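Local structure of conserved hypothetical protein (Staphylococcus aureus subsp. aureus, 2AP3) at residues A[79-82]-A[83-86]; A[127-130]-A[131-134]. The protein is of unknown function but belongs to a family of putative cell-wall binding lipoproteins and folds almost entirely into long helices. All coordinates share one frame; numbering follows the deposited sequence.

Interaction 1: residues A[79-82]-A[83-86]; sequences LKEF and EKEE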
ATOM      1  N   LEU A  79       9.351  -7.818   5.093  1.00 10.99           N
ATOM      2  CA  LEU A  79       8.802  -8.316   3.839  1.00 11.47           C
ATOM      3  C   LEU A  79       7.670  -9.325   4.038  1.00 12.02           C
ATOM      4  O   LEU A  79       6.658  -9.306   3.301  1.00 11.76           O
ATOM      5  CB  LEU A  79       9.918  -8.949   3.009  1.00 11.36           C
ATOM      6  CG  LEU A  79      10.931  -7.965   2.443  1.00  9.99           C
ATOM      7  CD1 LEU A  79      12.202  -8.681   1.972  1.00 13.70           C
ATOM      8  CD2 LEU A  79      10.316  -7.100   1.289  1.00 12.13           C
ATOM      9  N   LYS A  80       7.812 -10.199   5.022  1.00 11.18           N
ATOM     10  CA  LYS A  80       6.789 -11.213   5.273  1.00 12.69           C
ATOM     11  C   LYS A  80       5.493 -10.519   5.719  1.00 12.01           C
ATOM     12  O   LYS A  80       4.389 -10.815   5.213  1.00 12.95           O
ATOM     13  CB  LYS A  80       7.280 -12.203   6.322  1.00 13.08           C
ATOM     14  CG  LYS A  80       6.302 -13.336   6.650  1.00 16.75           C
ATOM     15  CD  LYS A  80       5.916 -14.135   5.403  1.00 18.45           C
ATOM     16  CE  LYS A  80       7.134 -14.854   4.817  1.00 21.12           C
ATOM     17  NZ  LYS A  80       6.846 -15.614   3.548  1.00 24.80           N
ATOM     18  N   GLU A  81       5.606  -9.585   6.661  1.00 12.36           N
ATOM     19  CA  GLU A  81       4.425  -8.849   7.093  1.00 12.95           C
ATOM     20  C   GLU A  81       3.795  -8.096   5.916  1.00 12.48           C
ATOM     21  O   GLU A  81       2.568  -8.085   5.756  1.00 13.11           O
ATOM     22  CB  GLU A  81       4.795  -7.913   8.265  1.00 13.46           C
ATOM     23  CG  GLU A  81       3.616  -7.252   8.958  1.00 16.73           C
ATOM     24  CD  GLU A  81       2.573  -8.220   9.522  1.00 18.88           C
ATOM     25  OE1 GLU A  81       2.892  -9.370   9.933  1.00 20.44           O
ATOM     26  OE2 GLU A  81       1.412  -7.787   9.593  1.00 24.06           O
ATOM     27  N   PHE A  82       4.618  -7.501   5.047  1.00 11.79           N
ATOM     28  CA  PHE A  82       4.077  -6.757   3.910  1.00 12.54           C
ATOM     29  C   PHE A  82       3.268  -7.631   2.946  1.00 13.25           C
ATOM     30  O   PHE A  82       2.362  -7.138   2.291  1.00 13.43           O
ATOM     31  CB  PHE A  82       5.182  -5.997   3.194  1.00 12.79           C
ATOM     32  CG  PHE A  82       4.698  -5.077   2.122  1.00 13.11           C
ATOM     33  CD1 PHE A  82       3.968  -3.939   2.442  1.00 14.01           C
ATOM     34  CD2 PHE A  82       4.962  -5.343   0.798  1.00 12.06           C
ATOM     35  CE1 PHE A  82       3.537  -3.077   1.431  1.00 15.07           C
ATOM     36  CE2 PHE A  82       4.525  -4.490  -0.228  1.00 14.29           C
ATOM     37  CZ  PHE A  82       3.803  -3.360   0.111  1.00 14.47           C
ATOM     38  N   GLU A  83       3.581  -8.926   2.886  1.00 14.34           N
ATOM     39  CA  GLU A  83       2.801  -9.858   2.043  1.00 14.79           C
ATOM     40  C   GLU A  83       1.313  -9.749   2.356  1.00 15.04           C
ATOM     41  O   GLU A  83       0.484  -9.880   1.447  1.00 15.87           O
ATOM     42  CB  GLU A  83       3.221 -11.305   2.283  1.00 15.16           C
ATOM     43  CG  GLU A  83       4.616 -11.631   1.777  1.00 14.88           C
ATOM     44  CD  GLU A  83       4.960 -13.123   1.890  1.00 16.60           C
ATOM     45  OE1 GLU A  83       4.033 -13.977   1.795  1.00 22.96           O
ATOM     46  OE2 GLU A  83       6.142 -13.450   2.078  1.00 17.61           O
ATOM     47  N   LYS A  84       0.978  -9.579   3.637  1.00 14.91           N
ATOM     48  CA  LYS A  84      -0.428  -9.476   4.042  1.00 15.21           C
ATOM     49  C   LYS A  84      -1.108  -8.273   3.374  1.00 16.34           C
ATOM     50  O   LYS A  84      -2.280  -8.355   2.994  1.00 15.66           O
ATOM     51  CB  LYS A  84      -0.572  -9.416   5.567  1.00 16.47           C
ATOM     52  CG  LYS A  84      -0.113 -10.677   6.293  1.00 18.31           C
ATOM     53  CD  LYS A  84      -0.033 -10.394   7.785  1.00 20.13           C
ATOM     54  CE  LYS A  84       0.592 -11.533   8.559  1.00 21.53           C
ATOM     55  NZ  LYS A  84       0.674 -11.248  10.036  1.00 22.39           N
ATOM     56  N   GLU A  85      -0.385  -7.160   3.241  1.00 15.02           N
ATOM     57  CA  GLU A  85      -0.922  -5.975   2.535  1.00 15.40           C
ATOM     58  C   GLU A  85      -1.116  -6.287   1.054  1.00 15.76           C
ATOM     59  O   GLU A  85      -2.156  -5.988   0.470  1.00 15.84           O
ATOM     60  CB  GLU A  85      -0.031  -4.736   2.735  1.00 14.88           C
ATOM     61  CG  GLU A  85      -0.486  -3.533   1.872  1.00 16.01           C
ATOM     62  CD  GLU A  85       0.226  -2.228   2.216  1.00 16.18           C
ATOM     63  OE1 GLU A  85       0.782  -2.114   3.344  1.00 18.88           O
ATOM     64  OE2 GLU A  85       0.256  -1.319   1.333  1.00 17.77           O
ATOM     65  N   GLU A  86      -0.120  -6.925   0.454  1.00 16.09           N
ATOM     66  CA  GLU A  86      -0.211  -7.305  -0.948  1.00 16.68           C
ATOM     67  C   GLU A  86      -1.398  -8.213  -1.174  1.00 16.72           C
ATOM     68  O   GLU A  86      -2.172  -7.998  -2.128  1.00 16.90           O
ATOM     69  CB  GLU A  86       1.071  -8.000  -1.383  1.00 17.37           C
ATOM     70  CG  GLU A  86       2.275  -7.048  -1.356  1.00 16.79           C
ATOM     71  CD  GLU A  86       3.513  -7.750  -1.854  1.00 18.16           C
ATOM     72  OE1 GLU A  86       4.161  -8.500  -1.072  1.00 19.33           O
ATOM     73  OE2 GLU A  86       3.811  -7.579  -3.047  1.00 19.74           O
TER
HETATM   74  O   HOH W   1       6.452  -8.536   0.559  1.00 14.51           O
HETATM   75  O   HOH W   2      -0.764  -8.453  10.466  1.00 27.28           O
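With CG turned away from the backbone N (chi1 -179°), the bends at chi2 and chi3 curl K80 toward the next turn of its helix, where NZ meets OE2 of E83, 2.7 Å away. E83 takes the other first rotamer, CG beside its backbone N, and, extended beyond CG, offers OE2 on its syn side. One residue on, the same i to i+3 pattern recurs: E81, bent at its second bond, presents OE1 to NZ of K84 at 2.9 Å, again on the syn side. A water also lies between K84 NZ and E81 OE2, though its very short approach to OE2 makes that bond doubtful. The F82 ring lies on another side of the helix, between two acidic chains. Its CE1 comes within 3.5 Å of OE1 of E85, with ring and carboxylate planes 60° apart, while CE2 rests 3.6 Å from CG of E86. A second water joins O of L79 to OE1 of E86 and sits in the plane of the ring at its edge. F82 continues onto A133 and Y136, and the other carboxylate oxygens of E85 and E86 pair with H129 and K137. With i to i+3 lysine-glutamate pairs on the more exposed side and buried F82 facing helix 109-150, this is an amphipathic helix of an antiparallel helical bundle.

Interaction 2: residues A[127-130]-A[131-134]; sequences KLHS and DYAK
The H129 and Y132 rings form an offset edge-to-face pair, with the edge of Y132 directed at the face of the imidazole, their planes 61° apart and their centroids separated by 5.6 Å. The contact runs through CD2 of Y132, which lies 3.9 Å from NE2 of H129; that nitrogen is near the plane of the tyrosine ring. CB of A133 approaches the imidazole obliquely, 4.2 Å from CE1, and Y181 of helix 157-195 meets H129 in a further edge-to-face pair. Both rings leave the helix with CG anti to the backbone N (chi1 -170° for H129), which sends them out side by side, three residues apart. Elsewhere on the turn, CD2 of L128 packs 3.8 Å from OD2 of D131, while NZ of K127 stays 6.0 Å from that oxygen, too far for a salt bridge. Beneath the side chains the helix is regular, and the A133 N to H129 O bond is 2.7 Å long. Y132 and Y181 probably help fix the tilt of the buried imidazole, and its NE2 is held by the carboxylate of E85; that negative charge would probably favour a protonated imidazole.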
ATOM      1  N   LYS A 127      -3.485  -0.259  -9.627  1.00 21.45           N
ATOM      2  CA  LYS A 127      -2.248  -0.237 -10.396  1.00 21.92           C
ATOM      3  C   LYS A 127      -1.126   0.469  -9.627  1.00 20.90           C
ATOM      4  O   LYS A 127       0.018  -0.010  -9.579  1.00 20.79           O
ATOM      5  CB  LYS A 127      -2.476   0.421 -11.759  1.00 21.77           C
ATOM      6  CG  LYS A 127      -1.255   0.355 -12.665  1.00 23.75           C
ATOM      7  CD  LYS A 127      -1.458   1.052 -13.997  1.00 24.64           C
ATOM      8  CE  LYS A 127      -0.123   1.224 -14.700  1.00 27.11           C
ATOM      9  NZ  LYS A 127      -0.267   1.953 -15.994  1.00 30.43           N
ATOM     10  N   LEU A 128      -1.445   1.602  -9.020  1.00 20.12           N
ATOM     11  CA  LEU A 128      -0.429   2.336  -8.289  1.00 19.68           C
ATOM     12  C   LEU A 128      -0.005   1.576  -7.037  1.00 19.10           C
ATOM     13  O   LEU A 128       1.148   1.683  -6.611  1.00 19.57           O
ATOM     14  CB  LEU A 128      -0.887   3.755  -7.958  1.00 20.16           C
ATOM     15  CG  LEU A 128      -0.709   4.805  -9.064  1.00 21.96           C
ATOM     16  CD1 LEU A 128      -1.365   6.112  -8.616  1.00 24.26           C
ATOM     17  CD2 LEU A 128       0.777   5.022  -9.372  1.00 24.68           C
ATOM     18  N   HIS A 129      -0.908   0.789  -6.457  1.00 17.77           N
ATOM     19  CA  HIS A 129      -0.455  -0.021  -5.327  1.00 16.04           C
ATOM     20  C   HIS A 129       0.599  -1.051  -5.740  1.00 16.38           C
ATOM     21  O   HIS A 129       1.569  -1.286  -5.003  1.00 15.74           O
ATOM     22  CB  HIS A 129      -1.587  -0.735  -4.595  1.00 15.74           C
ATOM     23  CG  HIS A 129      -1.116  -1.342  -3.312  1.00 15.10           C
ATOM     24  ND1 HIS A 129      -0.584  -2.612  -3.247  1.00 13.60           N
ATOM     25  CD2 HIS A 129      -0.967  -0.803  -2.081  1.00 13.66           C
ATOM     26  CE1 HIS A 129      -0.175  -2.851  -2.011  1.00 12.83           C
ATOM     27  NE2 HIS A 129      -0.420  -1.779  -1.278  1.00 12.08           N
ATOM     28  N   SER A 130       0.399  -1.681  -6.898  1.00 16.72           N
ATOM     29  CA  SER A 130       1.400  -2.613  -7.437  1.00 17.33           C
ATOM     30  C   SER A 130       2.779  -1.944  -7.599  1.00 16.98           C
ATOM     31  O   SER A 130       3.803  -2.523  -7.230  1.00 16.06           O
ATOM     32  CB  SER A 130       0.932  -3.184  -8.778  1.00 18.77           C
ATOM     33  OG  SER A 130       1.903  -4.067  -9.308  1.00 22.62           O
ATOM     34  N   ASP A 131       2.794  -0.716  -8.128  1.00 15.87           N
ATOM     35  CA  ASP A 131       4.040   0.050  -8.265  1.00 16.70           C
ATOM     36  C   ASP A 131       4.649   0.309  -6.884  1.00 15.85           C
ATOM     37  O   ASP A 131       5.856   0.149  -6.663  1.00 15.98           O
ATOM     38  CB  ASP A 131       3.758   1.397  -8.930  1.00 17.15           C
ATOM     39  CG  ASP A 131       3.351   1.276 -10.380  1.00 20.43           C
ATOM     40  OD1 ASP A 131       3.571   0.212 -11.002  1.00 22.28           O
ATOM     41  OD2 ASP A 131       2.817   2.277 -10.912  1.00 23.02           O
ATOM     42  N   TYR A 132       3.797   0.723  -5.955  1.00 15.02           N
ATOM     43  CA  TYR A 132       4.236   0.976  -4.570  1.00 15.05           C
ATOM     44  C   TYR A 132       4.834  -0.298  -3.911  1.00 14.97           C
ATOM     45  O   TYR A 132       5.921  -0.262  -3.304  1.00 14.45           O
ATOM     46  CB  TYR A 132       3.069   1.577  -3.756  1.00 16.53           C
ATOM     47  CG  TYR A 132       3.297   1.566  -2.265  1.00 16.54           C
ATOM     48  CD1 TYR A 132       4.182   2.457  -1.673  1.00 17.14           C
ATOM     49  CD2 TYR A 132       2.641   0.639  -1.440  1.00 17.13           C
ATOM     50  CE1 TYR A 132       4.404   2.445  -0.311  1.00 18.12           C
ATOM     51  CE2 TYR A 132       2.862   0.606  -0.056  1.00 17.87           C
ATOM     52  CZ  TYR A 132       3.749   1.528   0.500  1.00 17.81           C
ATOM     53  OH  TYR A 132       3.990   1.531   1.860  1.00 21.81           O
ATOM     54  N   ALA A 133       4.123  -1.423  -4.037  1.00 14.77           N
ATOM     55  CA  ALA A 133       4.600  -2.693  -3.478  1.00 14.95           C
ATOM     56  C   ALA A 133       5.958  -3.076  -4.073  1.00 14.51           C
ATOM     57  O   ALA A 133       6.854  -3.492  -3.358  1.00 14.69           O
ATOM     58  CB  ALA A 133       3.592  -3.796  -3.720  1.00 15.52           C
ATOM     59  N   LYS A 134       6.107  -2.931  -5.389  1.00 14.82           N
ATOM     60  CA  LYS A 134       7.388  -3.224  -6.037  1.00 14.33           C
ATOM     61  C   LYS A 134       8.501  -2.341  -5.443  1.00 13.42           C
ATOM     62  O   LYS A 134       9.602  -2.805  -5.142  1.00 13.01           O
ATOM     63  CB  LYS A 134       7.296  -3.018  -7.557  1.00 14.55           C
ATOM     64  CG  LYS A 134       8.485  -3.581  -8.343  1.00 17.17           C
ATOM     65  CD  LYS A 134       8.222  -3.476  -9.856  1.00 17.12           C
ATOM     66  CE  LYS A 134       9.459  -3.784 -10.679  1.00 24.67           C
ATOM     67  NZ  LYS A 134       9.990  -5.161 -10.455  1.00 28.98           N
TER

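From the N terminus the chain runs through helices 10-30 and 33-50 before helix 61-96 carries interaction 1; a turn region, partly unmodelled, then leads to helix 109-150 and interaction 2. Each contact spans consecutive residues of one helix, so neither closes a long loop, and they follow in series without nesting or crossing. Their centres are about 13 Å apart, yet they meet: OE2 of E85 lies 2.7 Å from NE2 of H129 in a probable hydrogen bond, and F82 packs against A133. Together they tie helix 61-96 to helix 109-150. Interaction 1 also reaches helix 33-50 through E81, K84 and E85, and interaction 2 reaches helix 157-195 through L128, H129, D131 and Y132.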